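Local coordinates for uncharacterized protein DUF849 with a TIM barrel fold (Burkholderia xenovorans LB400, PDB 3E49) that binds zinc in a TIM barrel and probably cleaves beta-keto acids, as 3-keto-5-aminohexanoate cleavage enzymes do, at residues Arg74-Thr79 and Gly305-Asn310; Met106-Ser111 and Glu296-Leu301; Pro123-Phe128 and Glu138-Ser143. All coordinates share one frame; numbering follows the deposited sequence.

Contact 1: Arg74-Thr79 and Gly305-Asn310; sequences RIKSNT and GPQNVN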
loop_
_atom_site.group_PDB
_atom_site.type_symbol
_atom_site.label_atom_id
_atom_site.label_comp_id
_atom_site.label_asym_id
_atom_site.label_seq_id
_atom_site.Cartn_x
_atom_site.Cartn_y
_atom_site.Cartn_z
ATOM N N ARG A 74 -41.749 -10.682 -14.980
ATOM C CA ARG A 74 -41.857 -9.457 -15.776
ATOM C C ARG A 74 -40.456 -9.040 -16.248
ATOM O O ARG A 74 -40.271 -8.711 -17.411
ATOM C CB ARG A 74 -42.506 -8.343 -14.953
ATOM C CG ARG A 74 -42.820 -7.043 -15.700
ATOM C CD ARG A 74 -44.032 -7.162 -16.654
ATOM N N ILE A 75 -39.479 -9.061 -15.333
ATOM C CA ILE A 75 -38.103 -8.711 -15.688
ATOM C C ILE A 75 -37.544 -9.716 -16.723
ATOM O O ILE A 75 -37.093 -9.324 -17.791
ATOM C CB ILE A 75 -37.199 -8.623 -14.448
ATOM C CG1 ILE A 75 -37.630 -7.471 -13.543
ATOM C CG2 ILE A 75 -35.732 -8.404 -14.881
ATOM C CD1 ILE A 75 -36.993 -7.523 -12.149
ATOM N N LYS A 76 -37.617 -11.004 -16.411
ATOM C CA LYS A 76 -37.115 -12.077 -17.313
ATOM C C LYS A 76 -37.690 -12.053 -18.755
ATOM O O LYS A 76 -37.000 -12.380 -19.735
ATOM C CB LYS A 76 -37.347 -13.440 -16.650
ATOM C CG LYS A 76 -36.964 -14.640 -17.491
ATOM C CD LYS A 76 -37.182 -15.925 -16.728
ATOM C CE LYS A 76 -36.914 -17.127 -17.640
ATOM N NZ LYS A 76 -36.970 -18.417 -16.903
ATOM N N SER A 77 -38.946 -11.633 -18.879
ATOM C CA SER A 77 -39.609 -11.581 -20.181
ATOM C C SER A 77 -39.189 -10.371 -20.994
ATOM O O SER A 77 -39.323 -10.359 -22.207
ATOM C CB SER A 77 -41.138 -11.566 -20.013
ATOM O OG SER A 77 -41.578 -10.425 -19.300
ATOM N N ASN A 78 -38.682 -9.348 -20.322
ATOM C CA ASN A 78 -38.300 -8.126 -21.000
ATOM C C ASN A 78 -36.815 -7.859 -21.159
ATOM O O ASN A 78 -36.423 -6.945 -21.898
ATOM C CB ASN A 78 -39.024 -6.971 -20.306
ATOM C CG ASN A 78 -40.527 -7.013 -20.567
ATOM O OD1 ASN A 78 -40.978 -6.615 -21.638
ATOM N ND2 ASN A 78 -41.295 -7.522 -19.610
ATOM N N THR A 79 -35.984 -8.645 -20.498
ATOM C CA THR A 79 -34.546 -8.459 -20.628
ATOM C C THR A 79 -33.806 -9.738 -20.308
ATOM O O THR A 79 -34.293 -10.545 -19.519
ATOM C CB THR A 79 -34.017 -7.289 -19.695
ATOM O OG1 THR A 79 -32.599 -7.154 -19.837
ATOM C CG2 THR A 79 -34.349 -7.549 -18.245
ATOM N N GLY A 305 -27.440 -19.909 -17.004
ATOM C CA GLY A 305 -28.326 -19.584 -18.118
ATOM C C GLY A 305 -29.688 -19.107 -17.651
ATOM O O GLY A 305 -30.227 -19.620 -16.657
ATOM N N PRO A 306 -30.264 -18.150 -18.396
ATOM C CA PRO A 306 -31.499 -17.446 -18.052
ATOM C C PRO A 306 -32.725 -18.311 -17.966
ATOM O O PRO A 306 -33.726 -17.896 -17.381
ATOM C CB PRO A 306 -31.663 -16.439 -19.197
ATOM C CG PRO A 306 -30.860 -16.970 -20.312
ATOM C CD PRO A 306 -29.727 -17.718 -19.698
ATOM N N GLN A 307 -32.672 -19.482 -18.586
ATOM C CA GLN A 307 -33.804 -20.369 -18.587
ATOM C C GLN A 307 -33.672 -21.405 -17.500
ATOM O O GLN A 307 -34.659 -22.008 -17.120
ATOM C CB GLN A 307 -33.988 -21.003 -19.974
ATOM C CG GLN A 307 -34.141 -19.964 -21.113
ATOM C CD GLN A 307 -35.291 -18.954 -20.893
ATOM O OE1 GLN A 307 -36.324 -19.269 -20.276
ATOM N NE2 GLN A 307 -35.112 -17.738 -21.413
ATOM N N ASN A 308 -32.480 -21.569 -16.945
ATOM C CA ASN A 308 -32.263 -22.502 -15.845
ATOM C C ASN A 308 -32.587 -21.924 -14.466
ATOM O O ASN A 308 -31.854 -22.117 -13.503
ATOM C CB ASN A 308 -30.835 -23.008 -15.913
ATOM C CG ASN A 308 -30.598 -23.849 -17.145
ATOM O OD1 ASN A 308 -31.318 -24.807 -17.373
ATOM N ND2 ASN A 308 -29.606 -23.494 -17.944
ATOM N N VAL A 309 -33.717 -21.241 -14.370
ATOM C CA VAL A 309 -34.161 -20.661 -13.104
ATOM C C VAL A 309 -35.605 -21.077 -12.841
ATOM O O VAL A 309 -36.312 -21.461 -13.770
ATOM C CB VAL A 309 -34.020 -19.119 -13.121
ATOM C CG1 VAL A 309 -32.536 -18.706 -13.391
ATOM C CG2 VAL A 309 -34.938 -18.507 -14.152
ATOM N N ASN A 310 -36.036 -20.999 -11.590
ATOM C CA ASN A 310 -37.396 -21.381 -11.223
ATOM C C ASN A 310 -38.370 -20.182 -11.177
ATOM O O ASN A 310 -38.964 -19.865 -10.142
ATOM C CB ASN A 310 -37.392 -22.161 -9.901
ATOM C CG ASN A 310 -38.732 -22.802 -9.594
ATOM O OD1 ASN A 310 -39.467 -23.145 -10.498
ATOM N ND2 ASN A 310 -39.052 -22.948 -8.326
#
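Lys-76, on helix 71-78, faces the turn at Pro-306 in the chain's C-terminal tail, their CA atoms 7.8 Å apart, the nearest pair between 74-79 and 305-310. Gly-305 to Asn-308 form a type I beta turn, closed by the bond from Asn-308 N to Gly-305 O. Lys-76 alone reaches over from the helix. Its CG stands anti to the backbone N (chi1 176°) and the remaining torsions are also near 180°, which carries the ammonium the full length of the side chain to the tail. There its main polar partner is Phe-311 O at the chain terminus, and the ring of Phe-311 makes a cation-pi contact with the same lysine; from Lys-76 NZ to Pro-306 O runs a weak hydrogen bond of 3.3 Å. Gln-307, its chain bent at chi2, slants across the end of the lysine, with Gln-307 OE1 3.4 Å from Lys-76 CE. From just beyond the turn, the methyl Val-309 CG2 packs 3.4 Å from Lys-76 NZ. On the helix, Asn-78 ND2 returns to Arg-74 O at 2.7 Å with a nearly straight N-H...O angle of 167°. Ile-75 and Thr-79 meanwhile rest on helix 31-44. The arrangement is surface packing on a TIM barrel, in which a lysine of an outer helix meets the C-terminal tail at main-chain oxygens and an aromatic ring.

Contact 2: Met106-Ser111 and Glu296-Leu301; sequences MPELAS and EARTML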
loop_
_atom_site.group_PDB
_atom_site.type_symbol
_atom_site.label_atom_id
_atom_site.label_comp_id
_atom_site.label_asym_id
_atom_site.label_seq_id
_atom_site.Cartn_x
_atom_site.Cartn_y
_atom_site.Cartn_z
HETATM N N MSE A 106 -34.225 -20.197 -7.293
HETATM C CA MSE A 106 -32.999 -20.742 -7.842
HETATM C C MSE A 106 -32.409 -19.863 -8.926
HETATM O O MSE A 106 -32.210 -20.296 -10.065
HETATM C CB MSE A 106 -33.274 -22.146 -8.375
HETATM C CG MSE A 106 -33.785 -23.037 -7.274
HETATM SE SE MSE A 106 -34.281 -24.809 -7.950
HETATM C CE MSE A 106 -35.068 -25.445 -6.379
ATOM N N PRO A 107 -32.094 -18.611 -8.575
ATOM C CA PRO A 107 -31.553 -17.670 -9.557
ATOM C C PRO A 107 -30.133 -18.045 -10.008
ATOM O O PRO A 107 -29.509 -18.868 -9.404
ATOM C CB PRO A 107 -31.568 -16.339 -8.774
ATOM C CG PRO A 107 -31.384 -16.738 -7.394
ATOM C CD PRO A 107 -32.137 -18.022 -7.228
ATOM N N GLU A 108 -29.648 -17.434 -11.075
ATOM C CA GLU A 108 -28.292 -17.665 -11.565
ATOM C C GLU A 108 -27.285 -17.125 -10.561
ATOM O O GLU A 108 -26.203 -17.667 -10.389
ATOM C CB GLU A 108 -28.104 -16.933 -12.883
ATOM C CG GLU A 108 -28.814 -17.600 -14.076
ATOM C CD GLU A 108 -28.542 -16.873 -15.335
ATOM O OE1 GLU A 108 -27.679 -17.345 -16.123
ATOM O OE2 GLU A 108 -29.192 -15.825 -15.559
ATOM N N LEU A 109 -27.670 -16.024 -9.931
ATOM C CA LEU A 109 -26.844 -15.378 -8.917
ATOM C C LEU A 109 -27.653 -15.099 -7.667
ATOM O O LEU A 109 -28.859 -14.819 -7.761
ATOM C CB LEU A 109 -26.314 -14.023 -9.435
ATOM C CG LEU A 109 -25.096 -13.959 -10.319
ATOM C CD1 LEU A 109 -24.923 -12.529 -10.916
ATOM C CD2 LEU A 109 -23.856 -14.468 -9.548
ATOM N N ALA A 110 -26.971 -15.120 -6.514
ATOM C CA ALA A 110 -27.549 -14.669 -5.265
ATOM C C ALA A 110 -26.447 -13.907 -4.527
ATOM O O ALA A 110 -25.262 -14.251 -4.668
ATOM C CB ALA A 110 -28.032 -15.841 -4.423
ATOM N N SER A 111 -26.805 -12.889 -3.752
ATOM C CA SER A 111 -25.785 -12.161 -3.008
ATOM C C SER A 111 -25.465 -12.977 -1.776
ATOM O O SER A 111 -26.319 -13.724 -1.300
ATOM C CB SER A 111 -26.290 -10.767 -2.643
ATOM O OG SER A 111 -27.312 -10.846 -1.661
ATOM N N GLU A 296 -22.250 -12.016 -22.185
ATOM C CA GLU A 296 -20.826 -11.888 -21.816
ATOM C C GLU A 296 -20.602 -12.039 -20.323
ATOM O O GLU A 296 -19.610 -12.635 -19.890
ATOM C CB GLU A 296 -20.258 -10.565 -22.334
ATOM C CG GLU A 296 -20.049 -10.568 -23.840
ATOM C CD GLU A 296 -19.827 -9.192 -24.442
ATOM O OE1 GLU A 296 -20.313 -8.151 -23.914
ATOM O OE2 GLU A 296 -19.159 -9.124 -25.488
ATOM N N ALA A 297 -21.476 -11.440 -19.510
ATOM C CA ALA A 297 -21.346 -11.538 -18.042
ATOM C C ALA A 297 -21.536 -12.994 -17.606
ATOM O O ALA A 297 -20.819 -13.507 -16.757
ATOM C CB ALA A 297 -22.343 -10.602 -17.338
ATOM N N ARG A 298 -22.474 -13.692 -18.226
ATOM C CA ARG A 298 -22.688 -15.096 -17.905
ATOM C C ARG A 298 -21.452 -15.950 -18.144
ATOM O O ARG A 298 -21.165 -16.859 -17.351
ATOM C CB ARG A 298 -23.878 -15.654 -18.700
ATOM C CG ARG A 298 -25.200 -15.193 -18.150
ATOM C CD ARG A 298 -26.376 -15.807 -18.897
ATOM N NE ARG A 298 -27.621 -15.445 -18.217
ATOM C CZ ARG A 298 -28.411 -14.435 -18.570
ATOM N NH1 ARG A 298 -28.147 -13.702 -19.655
ATOM N NH2 ARG A 298 -29.490 -14.172 -17.840
ATOM N N THR A 299 -20.733 -15.665 -19.236
ATOM C CA THR A 299 -19.501 -16.385 -19.575
ATOM C C THR A 299 -18.434 -16.022 -18.559
ATOM O O THR A 299 -17.816 -16.892 -17.949
ATOM C CB THR A 299 -19.006 -16.036 -20.984
ATOM O OG1 THR A 299 -20.020 -16.367 -21.950
ATOM C CG2 THR A 299 -17.753 -16.815 -21.313
HETATM N N MSE A 300 -18.264 -14.726 -18.328
HETATM C CA MSE A 300 -17.256 -14.269 -17.363
HETATM C C MSE A 300 -17.465 -14.846 -15.953
HETATM O O MSE A 300 -16.495 -15.187 -15.250
HETATM C CB MSE A 300 -17.258 -12.749 -17.294
HETATM C CG MSE A 300 -16.768 -12.103 -18.574
HETATM SE SE MSE A 300 -17.243 -10.266 -18.831
HETATM C CE MSE A 300 -15.962 -9.536 -17.545
ATOM N N LEU A 301 -18.728 -14.938 -15.553
ATOM C CA LEU A 301 -19.118 -15.411 -14.221
ATOM C C LEU A 301 -19.451 -16.906 -14.070
ATOM O O LEU A 301 -19.728 -17.358 -12.963
ATOM C CB LEU A 301 -20.270 -14.550 -13.712
ATOM C CG LEU A 301 -19.993 -13.045 -13.532
ATOM C CD1 LEU A 301 -21.253 -12.300 -13.069
ATOM C CD2 LEU A 301 -18.835 -12.830 -12.561
#
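Glu-108 and Arg-298 meet in a bidentate salt bridge between the start of TIM-barrel strand 109-113 and helix 294-301, near the C-terminal end of the chain. The arginine comes side-on: Arg-298 NE bonds to Glu-108 OE1 at 2.8 Å (N-H...O angle 155°), and Arg-298 NH2 bonds to Glu-108 OE2, also at 2.8 Å (152°). Each oxygen uses its syn lone pair. Carboxylate and guanidinium planes lie 12° apart, nearly coplanar, although the two side chains run at about a right angle to each other. Arg-298 is extended from CG to NE, and this carries its charged end across to the carboxylate. Beside the salt bridge, the methyls Leu-109 CD1 and Leu-301 CD1 approach to 4.3 Å, a looser apolar contact between buried leucines.

In the next shell, Gly-305 N also donates to Glu-108 OE1, giving that oxygen a second grip, while Arg-298 NH1 reaches the carbonyl O of Asp-80. These bonds help fix the rotation of both charged groups and probably favour a charged Glu-108. Val-82 of the adjacent strand 82-85 packs against both Glu-108 and Arg-298. Further out, strand 109-113 is held on one side by backbone bonds to Leu-85 and on the other by bonds to Arg-168, whose own side-chain NE donates to Leu-301 O.

Contact 3: Pro123-Phe128 and Glu138-Ser143; sequences PMLERF and EHLERS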
loop_
_atom_site.group_PDB
_atom_site.type_symbol
_atom_site.label_atom_id
_atom_site.label_comp_id
_atom_site.label_asym_id
_atom_site.label_seq_id
_atom_site.Cartn_x
_atom_site.Cartn_y
_atom_site.Cartn_z
ATOM N N PRO A 123 -26.971 6.892 11.661
ATOM C CA PRO A 123 -26.577 8.267 11.306
ATOM C C PRO A 123 -27.429 8.939 10.214
ATOM O O PRO A 123 -27.411 10.159 10.092
ATOM C CB PRO A 123 -25.119 8.102 10.852
ATOM C CG PRO A 123 -24.657 6.932 11.627
ATOM C CD PRO A 123 -25.825 5.978 11.503
HETATM N N MSE A 124 -28.133 8.151 9.404
HETATM C CA MSE A 124 -29.028 8.691 8.391
HETATM C C MSE A 124 -30.150 9.495 9.020
HETATM O O MSE A 124 -30.729 10.344 8.364
HETATM C CB MSE A 124 -29.592 7.578 7.523
HETATM C CG MSE A 124 -28.543 6.989 6.614
HETATM SE SE MSE A 124 -29.226 5.486 5.534
HETATM C CE MSE A 124 -29.451 4.308 6.864
ATOM N N LEU A 125 -30.467 9.235 10.278
ATOM C CA LEU A 125 -31.477 10.033 10.975
ATOM C C LEU A 125 -31.041 11.507 11.147
ATOM O O LEU A 125 -31.840 12.360 11.520
ATOM C CB LEU A 125 -31.787 9.443 12.343
ATOM C CG LEU A 125 -32.495 8.116 12.371
ATOM C CD1 LEU A 125 -32.422 7.526 13.740
ATOM C CD2 LEU A 125 -33.939 8.292 11.920
ATOM N N GLU A 126 -29.777 11.807 10.899
ATOM C CA GLU A 126 -29.321 13.191 10.956
ATOM C C GLU A 126 -29.794 13.921 9.705
ATOM O O GLU A 126 -30.047 15.116 9.760
ATOM C CB GLU A 126 -27.800 13.250 11.123
ATOM C CG GLU A 126 -27.377 12.730 12.521
ATOM C CD GLU A 126 -25.975 12.103 12.593
ATOM O OE1 GLU A 126 -25.147 12.259 11.643
ATOM O OE2 GLU A 126 -25.725 11.431 13.639
ATOM N N ARG A 127 -29.939 13.211 8.589
ATOM C CA ARG A 127 -30.388 13.841 7.346
ATOM C C ARG A 127 -31.895 13.729 7.140
ATOM O O ARG A 127 -32.516 14.660 6.635
ATOM C CB ARG A 127 -29.630 13.306 6.116
ATOM C CG ARG A 127 -30.286 13.734 4.800
ATOM C CD ARG A 127 -29.521 13.387 3.516
ATOM N NE ARG A 127 -28.520 14.391 3.136
ATOM C CZ ARG A 127 -27.193 14.271 3.268
ATOM N NH1 ARG A 127 -26.638 13.157 3.756
ATOM N NH2 ARG A 127 -26.404 15.277 2.878
ATOM N N PHE A 128 -32.481 12.600 7.527
ATOM C CA PHE A 128 -33.907 12.370 7.338
ATOM C C PHE A 128 -34.562 12.315 8.688
ATOM O O PHE A 128 -34.317 11.399 9.473
ATOM C CB PHE A 128 -34.148 11.096 6.538
ATOM C CG PHE A 128 -33.401 11.076 5.264
ATOM C CD1 PHE A 128 -33.893 11.721 4.158
ATOM C CD2 PHE A 128 -32.166 10.465 5.184
ATOM C CE1 PHE A 128 -33.179 11.730 2.981
ATOM C CE2 PHE A 128 -31.439 10.475 4.020
ATOM C CZ PHE A 128 -31.947 11.099 2.906
ATOM N N GLU A 138 -37.708 3.345 13.027
ATOM C CA GLU A 138 -37.333 2.179 13.797
ATOM C C GLU A 138 -36.238 1.362 13.064
ATOM O O GLU A 138 -35.271 0.906 13.678
ATOM C CB GLU A 138 -38.578 1.313 14.025
ATOM N N HIS A 139 -36.429 1.164 11.766
ATOM C CA HIS A 139 -35.450 0.463 10.914
ATOM C C HIS A 139 -34.051 1.074 11.080
ATOM O O HIS A 139 -33.073 0.350 11.302
ATOM C CB HIS A 139 -35.946 0.514 9.467
ATOM C CG HIS A 139 -34.906 0.273 8.424
ATOM N ND1 HIS A 139 -34.506 -0.991 8.045
ATOM C CD2 HIS A 139 -34.267 1.135 7.595
ATOM C CE1 HIS A 139 -33.624 -0.894 7.066
ATOM N NE2 HIS A 139 -33.461 0.384 6.775
ATOM N N LEU A 140 -33.989 2.408 11.095
ATOM C CA LEU A 140 -32.749 3.134 11.238
ATOM C C LEU A 140 -32.203 3.145 12.658
ATOM O O LEU A 140 -31.009 2.913 12.880
ATOM C CB LEU A 140 -32.942 4.575 10.758
ATOM C CG LEU A 140 -33.266 4.707 9.269
ATOM C CD1 LEU A 140 -33.595 6.158 8.911
ATOM C CD2 LEU A 140 -32.096 4.197 8.440
ATOM N N GLU A 141 -33.065 3.381 13.635
ATOM C CA GLU A 141 -32.571 3.469 14.983
ATOM C C GLU A 141 -32.143 2.112 15.493
ATOM O O GLU A 141 -31.128 1.989 16.126
ATOM C CB GLU A 141 -33.600 4.116 15.918
ATOM C CG GLU A 141 -33.166 4.077 17.396
ATOM C CD GLU A 141 -31.725 4.587 17.651
ATOM O OE1 GLU A 141 -31.361 5.675 17.114
ATOM O OE2 GLU A 141 -30.982 3.896 18.402
ATOM N N ARG A 142 -32.913 1.085 15.196
ATOM C CA ARG A 142 -32.563 -0.234 15.712
ATOM C C ARG A 142 -31.302 -0.860 15.123
ATOM O O ARG A 142 -30.844 -1.899 15.606
ATOM C CB ARG A 142 -33.773 -1.171 15.711
ATOM C CG ARG A 142 -34.507 -1.039 17.066
ATOM C CD ARG A 142 -35.882 -1.609 17.072
ATOM N NE ARG A 142 -36.911 -0.581 16.896
ATOM C CZ ARG A 142 -38.174 -0.823 16.545
ATOM N NH1 ARG A 142 -38.580 -2.062 16.276
ATOM N NH2 ARG A 142 -39.031 0.184 16.424
ATOM N N SER A 143 -30.708 -0.202 14.128
ATOM C CA SER A 143 -29.440 -0.660 13.575
ATOM C C SER A 143 -28.329 -0.470 14.598
ATOM O O SER A 143 -27.318 -1.160 14.540
ATOM C CB SER A 143 -29.133 0.061 12.241
ATOM O OG SER A 143 -28.855 1.441 12.414
#
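Leu-125 and Leu-140 form the close-packed part of this contact, where the turns of 123-128 lie against helix 134-141; their CA atoms are 7.0 Å apart. Leu-125 crosses Leu-140 obliquely, its branch point and one methyl against it: Leu-125 CD2 is 3.7 Å from Leu-140 CD1, and Leu-125 CG is 3.9 Å from Leu-140 CB. Met-124, a selenomethionine bent at chi3, points toward the same leucine, but its methyl is modelled too close to Leu-140 CD2, so its exact position is doubtful. Phe-131 of the intervening loop also packs on Leu-140.

The two segments belong to an excursion from the TIM barrel between strands 109-113 and 168-173. Only nine residues separate them, so the chain doubles back on itself, the helical turns of 123-127 running roughly antiparallel to helix 134-141. Ser-143 OG donates to Leu-140 O at 2.7 Å and is also hydrogen-bonded to Leu-121 N.

Toward Glu-141 the contact loosens. This partly exposed residue crosses Leu-125 at about a right angle, and Glu-141 OE1 comes no nearer than 4.0 Å to Leu-125 CD1, a glancing contact beside an apolar methyl. Its carboxylate is instead engaged by Arg-144 in a salt bridge through Glu-141 OE2. At the start of 123-128, Pro-123 packs on His-184 of a second subunit.

Overall arrangement
Contacts 1 and 2 form one continuous patch, their centres 12 Å apart. They are joined by the probable hydrogen bond from Gly-305 N to Glu-108 OE1 (2.7 Å); beside it Pro-306 CB packs 3.4 Å from Arg-298 NH2, and Val-309 CG1 lies 3.7 Å from Met-106 O. Contact 3 lies on the opposite side of the chain's centre, its centre 36 Å from that of contact 1 and 33 Å from that of contact 2. None of the contacts includes a zinc ligand, but Ser-111 of segment 106-111 packs on the ligand His-50; the side chain of Leu-109 is about 11 Å from the metal, and that of Met-124 about 13 Å.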